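Local coordinates for uncharacterized protein (Chaetomium thermophilum, PDB 3LPZ), which probably takes part in delivering tail-anchored membrane proteins through the Get pathway, as the alpha-solenoid protein Get4, which binds Get5, at residues R264-K267 / S268-A272; D83-Q87 / A88-V92. All coordinates share one frame; numbering follows the deposited sequence. Where two conformers were deposited one is given.

Interaction 1: residues R264-K267 / S268-A272; sequences RQLK and SKYEA
Ser268, near the C-terminal end of helix 260-269, gives its backbone N to Arg264 O, 2.9 Å away, in an ordinary i to i+4 bond. A small polar residue suits this exposed position: Ser268 CB rests 3.4 Å from Arg264 O, and the hydroxyl adds little bulk beside the backbone. Lys269 N follows to Gln265 O at 2.8 Å, the straightest of the three bonds at 164°. With CG anti to the backbone N (chi1 175°) and the rest of the chain extended, the aliphatic part of Lys269 runs past its neighbour: Lys269 CG lies 3.8 Å above the plane of the Tyr270 ring, offset toward its rim, while its end leads away from 264-267. Tyr270 is where helical geometry breaks. Tyr270 N still reaches Leu266 O at 3.0 Å, but the bond is bent to 141°, and the same oxygen lies in the ring plane at its edge, 3.2 Å from Tyr270 CD2. The two side chains lie side by side, and Leu266 CD1 touches Tyr270 CE2 at 4.0 Å. Tyr270 occupies the N-cap position of the next helix, whose Glu271 places CB 3.5 Å from Lys267 O. The contact thus marks a kink between helices 260-269 and 271-275. Leu266 and Tyr270, large and mostly apolar, suit the side packed on helix 243-256: Leu266 meets Phe247, Met250 and Ser254, Tyr270 meets Asn246.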
loop_
_atom_site.group_PDB
_atom_site.type_symbol
_atom_site.label_atom_id
_atom_site.label_comp_id
_atom_site.label_asym_id
_atom_site.label_seq_id
_atom_site.Cartn_x
_atom_site.Cartn_y
_atom_site.Cartn_z
ATOM N N ARG A 264 -4.848 10.737 -26.161
ATOM C CA ARG A 264 -4.263 11.944 -26.727
ATOM C C ARG A 264 -5.286 13.077 -26.665
ATOM O O ARG A 264 -4.957 14.177 -26.253
ATOM C CB ARG A 264 -3.761 11.702 -28.161
ATOM C CG ARG A 264 -2.474 10.898 -28.219
ATOM C CD ARG A 264 -1.839 10.908 -29.623
ATOM N NE ARG A 264 -0.840 9.849 -29.731
ATOM C CZ ARG A 264 -1.079 8.642 -30.244
ATOM N NH1 ARG A 264 -2.281 8.346 -30.738
ATOM N NH2 ARG A 264 -0.110 7.734 -30.280
ATOM N N GLN A 265 -6.533 12.792 -27.024
ATOM C CA GLN A 265 -7.574 13.832 -26.967
ATOM C C GLN A 265 -7.833 14.357 -25.554
ATOM O O GLN A 265 -8.066 15.544 -25.383
ATOM C CB GLN A 265 -8.875 13.369 -27.609
ATOM C CG GLN A 265 -9.909 14.470 -27.741
ATOM C CD GLN A 265 -11.244 13.946 -28.205
ATOM O OE1 GLN A 265 -11.409 12.749 -28.434
ATOM N NE2 GLN A 265 -12.209 14.838 -28.344
ATOM N N LEU A 266 -7.785 13.470 -24.557
ATOM C CA LEU A 266 -7.956 13.855 -23.152
ATOM C C LEU A 266 -6.842 14.786 -22.678
ATOM O O LEU A 266 -7.095 15.816 -22.053
ATOM C CB LEU A 266 -7.962 12.594 -22.282
ATOM C CG LEU A 266 -9.080 12.324 -21.280
ATOM C CD1 LEU A 266 -10.441 12.854 -21.689
ATOM C CD2 LEU A 266 -9.124 10.819 -21.018
ATOM N N LYS A 267 -5.605 14.394 -22.964
ATOM C CA LYS A 267 -4.422 15.195 -22.662
ATOM C C LYS A 267 -4.471 16.563 -23.329
ATOM O O LYS A 267 -4.093 17.574 -22.741
ATOM C CB LYS A 267 -3.178 14.441 -23.107
ATOM C CG LYS A 267 -2.781 13.311 -22.150
ATOM C CD LYS A 267 -1.534 13.698 -21.394
ATOM C CE LYS A 267 -0.329 13.614 -22.334
ATOM N NZ LYS A 267 0.877 14.295 -21.802
ATOM N N SER A 268 -4.959 16.588 -24.559
ATOM C CA SER A 268 -5.139 17.836 -25.277
ATOM C C SER A 268 -6.248 18.681 -24.644
ATOM O O SER A 268 -6.043 19.856 -24.346
ATOM C CB SER A 268 -5.459 17.535 -26.744
ATOM O OG SER A 268 -6.053 18.660 -27.352
ATOM N N LYS A 269 -7.419 18.081 -24.430
ATOM C CA LYS A 269 -8.552 18.810 -23.859
ATOM C C LYS A 269 -8.196 19.457 -22.520
ATOM O O LYS A 269 -8.659 20.558 -22.216
ATOM C CB LYS A 269 -9.762 17.889 -23.692
ATOM C CG LYS A 269 -10.943 18.534 -23.003
ATOM C CD LYS A 269 -12.179 17.651 -23.044
ATOM C CE LYS A 269 -13.346 18.451 -22.480
ATOM N NZ LYS A 269 -14.684 17.942 -22.858
ATOM N N TYR A 270 -7.378 18.762 -21.727
ATOM C CA TYR A 270 -7.101 19.167 -20.346
ATOM C C TYR A 270 -5.691 19.708 -20.170
ATOM O O TYR A 270 -5.224 19.837 -19.027
ATOM C CB TYR A 270 -7.355 17.986 -19.378
ATOM C CG TYR A 270 -8.831 17.677 -19.234
ATOM C CD1 TYR A 270 -9.637 18.457 -18.389
ATOM C CD2 TYR A 270 -9.432 16.646 -19.960
ATOM C CE1 TYR A 270 -10.995 18.222 -18.263
ATOM C CE2 TYR A 270 -10.809 16.390 -19.836
ATOM C CZ TYR A 270 -11.578 17.190 -18.977
ATOM O OH TYR A 270 -12.927 16.977 -18.816
ATOM N N GLU A 271 -5.028 20.035 -21.294
ATOM C CA GLU A 271 -3.645 20.537 -21.265
ATOM C C GLU A 271 -3.458 21.685 -20.284
ATOM O O GLU A 271 -2.556 21.615 -19.454
ATOM C CB GLU A 271 -3.120 20.918 -22.663
ATOM C CG GLU A 271 -1.649 21.300 -22.662
ATOM C CD GLU A 271 -1.111 21.723 -24.030
ATOM O OE1 GLU A 271 -1.906 21.852 -24.991
ATOM O OE2 GLU A 271 0.122 21.942 -24.133
ATOM N N ALA A 272 -4.312 22.715 -20.335
ATOM C CA ALA A 272 -4.113 23.862 -19.428
ATOM C C ALA A 272 -4.215 23.448 -17.957
ATOM O O ALA A 272 -3.386 23.857 -17.123
ATOM C CB ALA A 272 -5.084 25.017 -19.738
#

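Interaction 2: residues D83-Q87 / A88-V92; sequences DTFRQ and AGQRV
The ring of Phe85 meets the aliphatic part of Gln90 obliquely: Phe85 CD1 stands 3.7 Å from Gln90 CG, and the amide of Gln90 is turned 79° from the ring plane, so the two flat groups do not stack. The other flat group, the guanidinium of Arg86, has Asp83 at its edge and in its plane, a pairing that belongs to one of two Asp83 conformers and so is doubtful. NH2 of Arg86 has firmer acidic partners in Glu120 and Asp123 of helix 112-128.

The backbone here ends helix 71-88 in a Schellman motif. Ala88 N bonds to Thr84 O in the regular helical way. Gly89 then turns to positive phi, which glycine adopts readily, and Gly89 N bonds to Arg86 O at 3.0 Å, above the carbonyl plane. Gln90 N returns to Phe85 O at 2.9 Å, the i to i+5 bond of the motif.

In Gln90, CG lies opposite the backbone N and the chain folds at chi2 (63°), carrying Gln90 NE2 to Arg91 O, 2.8 Å away. That bond is nearly straight at 173°, lies in the amide plane and uses a carbonyl lone pair. A serine in place of Gln90 would probably leave Arg91 O without its amide donor and take the CG methylene away from Phe85 CD1 and CE1.

Chemically, one glutamine serves two ends: its CB and CG pack against the buried Phe85 ring, which also meets Trp124 and helices 51-67 and 94-104, while its amide satisfies a carbonyl of the loop. The chain leaving the helix is therefore held by both apolar and polar contacts.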
loop_
_atom_site.group_PDB
_atom_site.type_symbol
_atom_site.label_atom_id
_atom_site.label_comp_id
_atom_site.label_asym_id
_atom_site.label_seq_id
_atom_site.Cartn_x
_atom_site.Cartn_y
_atom_site.Cartn_z
ATOM N N ASP A 83 11.494 -15.226 11.818
ATOM C CA ASP A 83 12.712 -15.919 11.404
ATOM C C ASP A 83 12.540 -17.443 11.518
ATOM O O ASP A 83 13.135 -18.220 10.763
ATOM C CB ASP A 83 13.919 -15.391 12.189
ATOM C CG ASP A 83 14.466 -14.098 11.592
ATOM O OD1 ASP A 83 14.928 -14.094 10.417
ATOM O OD2 ASP A 83 14.433 -13.070 12.284
ATOM N N THR A 84 11.704 -17.859 12.472
ATOM C CA THR A 84 11.405 -19.264 12.660
ATOM C C THR A 84 10.608 -19.787 11.467
ATOM O O THR A 84 10.885 -20.885 11.002
ATOM C CB THR A 84 10.670 -19.507 13.997
ATOM O OG1 THR A 84 11.540 -19.099 15.071
ATOM C CG2 THR A 84 10.312 -20.988 14.183
ATOM N N PHE A 85 9.638 -19.007 10.971
ATOM C CA PHE A 85 8.857 -19.392 9.773
ATOM C C PHE A 85 9.801 -19.561 8.576
ATOM O O PHE A 85 9.689 -20.504 7.800
ATOM C CB PHE A 85 7.780 -18.341 9.439
ATOM C CG PHE A 85 6.507 -18.419 10.292
ATOM C CD1 PHE A 85 6.029 -19.622 10.798
ATOM C CD2 PHE A 85 5.756 -17.273 10.530
ATOM C CE1 PHE A 85 4.832 -19.676 11.568
ATOM C CE2 PHE A 85 4.563 -17.320 11.301
ATOM C CZ PHE A 85 4.107 -18.525 11.805
ATOM N N ARG A 86 10.716 -18.623 8.411
ATOM C CA ARG A 86 11.752 -18.743 7.373
ATOM C C ARG A 86 12.573 -20.012 7.437
ATOM O O ARG A 86 12.735 -20.694 6.426
ATOM C CB ARG A 86 12.741 -17.612 7.499
ATOM C CG ARG A 86 12.210 -16.336 7.122
ATOM C CD ARG A 86 13.378 -15.389 6.982
ATOM N NE ARG A 86 12.894 -14.094 6.563
ATOM C CZ ARG A 86 12.765 -13.052 7.364
ATOM N NH1 ARG A 86 13.110 -13.141 8.665
ATOM N NH2 ARG A 86 12.315 -11.920 6.856
ATOM N N GLN A 87 13.122 -20.296 8.623
ATOM C CA GLN A 87 13.955 -21.475 8.846
ATOM C C GLN A 87 13.185 -22.780 8.647
ATOM O O GLN A 87 13.734 -23.769 8.186
ATOM C CB GLN A 87 14.517 -21.464 10.266
ATOM C CG GLN A 87 15.598 -20.463 10.470
ATOM C CD GLN A 87 16.318 -20.721 11.769
ATOM O OE1 GLN A 87 17.454 -21.199 11.766
ATOM N NE2 GLN A 87 15.649 -20.465 12.891
ATOM N N ALA A 88 11.915 -22.764 9.015
ATOM C CA ALA A 88 11.026 -23.901 8.812
ATOM C C ALA A 88 10.606 -24.067 7.345
ATOM O O ALA A 88 10.027 -25.071 7.001
ATOM C CB ALA A 88 9.785 -23.736 9.678
ATOM N N GLY A 89 10.879 -23.077 6.496
ATOM C CA GLY A 89 10.323 -23.085 5.143
ATOM C C GLY A 89 8.786 -23.010 5.130
ATOM O O GLY A 89 8.146 -23.515 4.205
ATOM N N GLN A 90 8.205 -22.385 6.159
ATOM C CA GLN A 90 6.754 -22.214 6.276
ATOM C C GLN A 90 6.237 -21.228 5.202
ATOM O O GLN A 90 6.607 -20.049 5.188
ATOM C CB GLN A 90 6.367 -21.736 7.697
ATOM C CG GLN A 90 4.842 -21.443 7.862
ATOM C CD GLN A 90 4.015 -22.680 7.652
ATOM O OE1 GLN A 90 4.166 -23.640 8.386
ATOM N NE2 GLN A 90 3.148 -22.677 6.642
ATOM N N ARG A 91 5.414 -21.734 4.280
ATOM C CA ARG A 91 4.777 -20.866 3.292
ATOM C C ARG A 91 3.656 -20.037 3.925
ATOM O O ARG A 91 3.084 -20.422 4.935
ATOM C CB ARG A 91 4.216 -21.678 2.117
ATOM C CG ARG A 91 5.147 -22.756 1.560
ATOM C CD ARG A 91 5.769 -22.410 0.223
ATOM N NE ARG A 91 4.896 -21.653 -0.690
ATOM C CZ ARG A 91 5.377 -20.747 -1.539
ATOM N NH1 ARG A 91 6.695 -20.519 -1.580
ATOM N NH2 ARG A 91 4.569 -20.066 -2.334
ATOM N N VAL A 92 3.368 -18.880 3.340
ATOM C CA VAL A 92 2.240 -18.069 3.767
ATOM C C VAL A 92 0.937 -18.904 3.700
ATOM O O VAL A 92 0.612 -19.496 2.660
ATOM C CB VAL A 92 2.100 -16.798 2.903
ATOM C CG1 VAL A 92 0.883 -15.966 3.331
ATOM C CG2 VAL A 92 3.375 -15.940 2.957
#

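From the N terminus, interaction 2 comes first: it closes the end of helix 71-88 and directs the chain through a short loop toward helix 94-104, beside helices 51-67 and 112-128. Much later, interaction 1 joins helix 260-269 to helix 271-275 against helix 243-256. Each is a local turn within one continuous run of chain, so they follow in series and neither nest nor cross. The centres of interactions 1 and 2 are about 51 Å apart, and the two lie on opposite sides of the chain's centre. The nearest atoms of interactions 1 and 2 are about 38 Å apart. They thus lie at helix ends in separate regions of the same alpha-solenoid, one in its earlier helices, the other in its later ones.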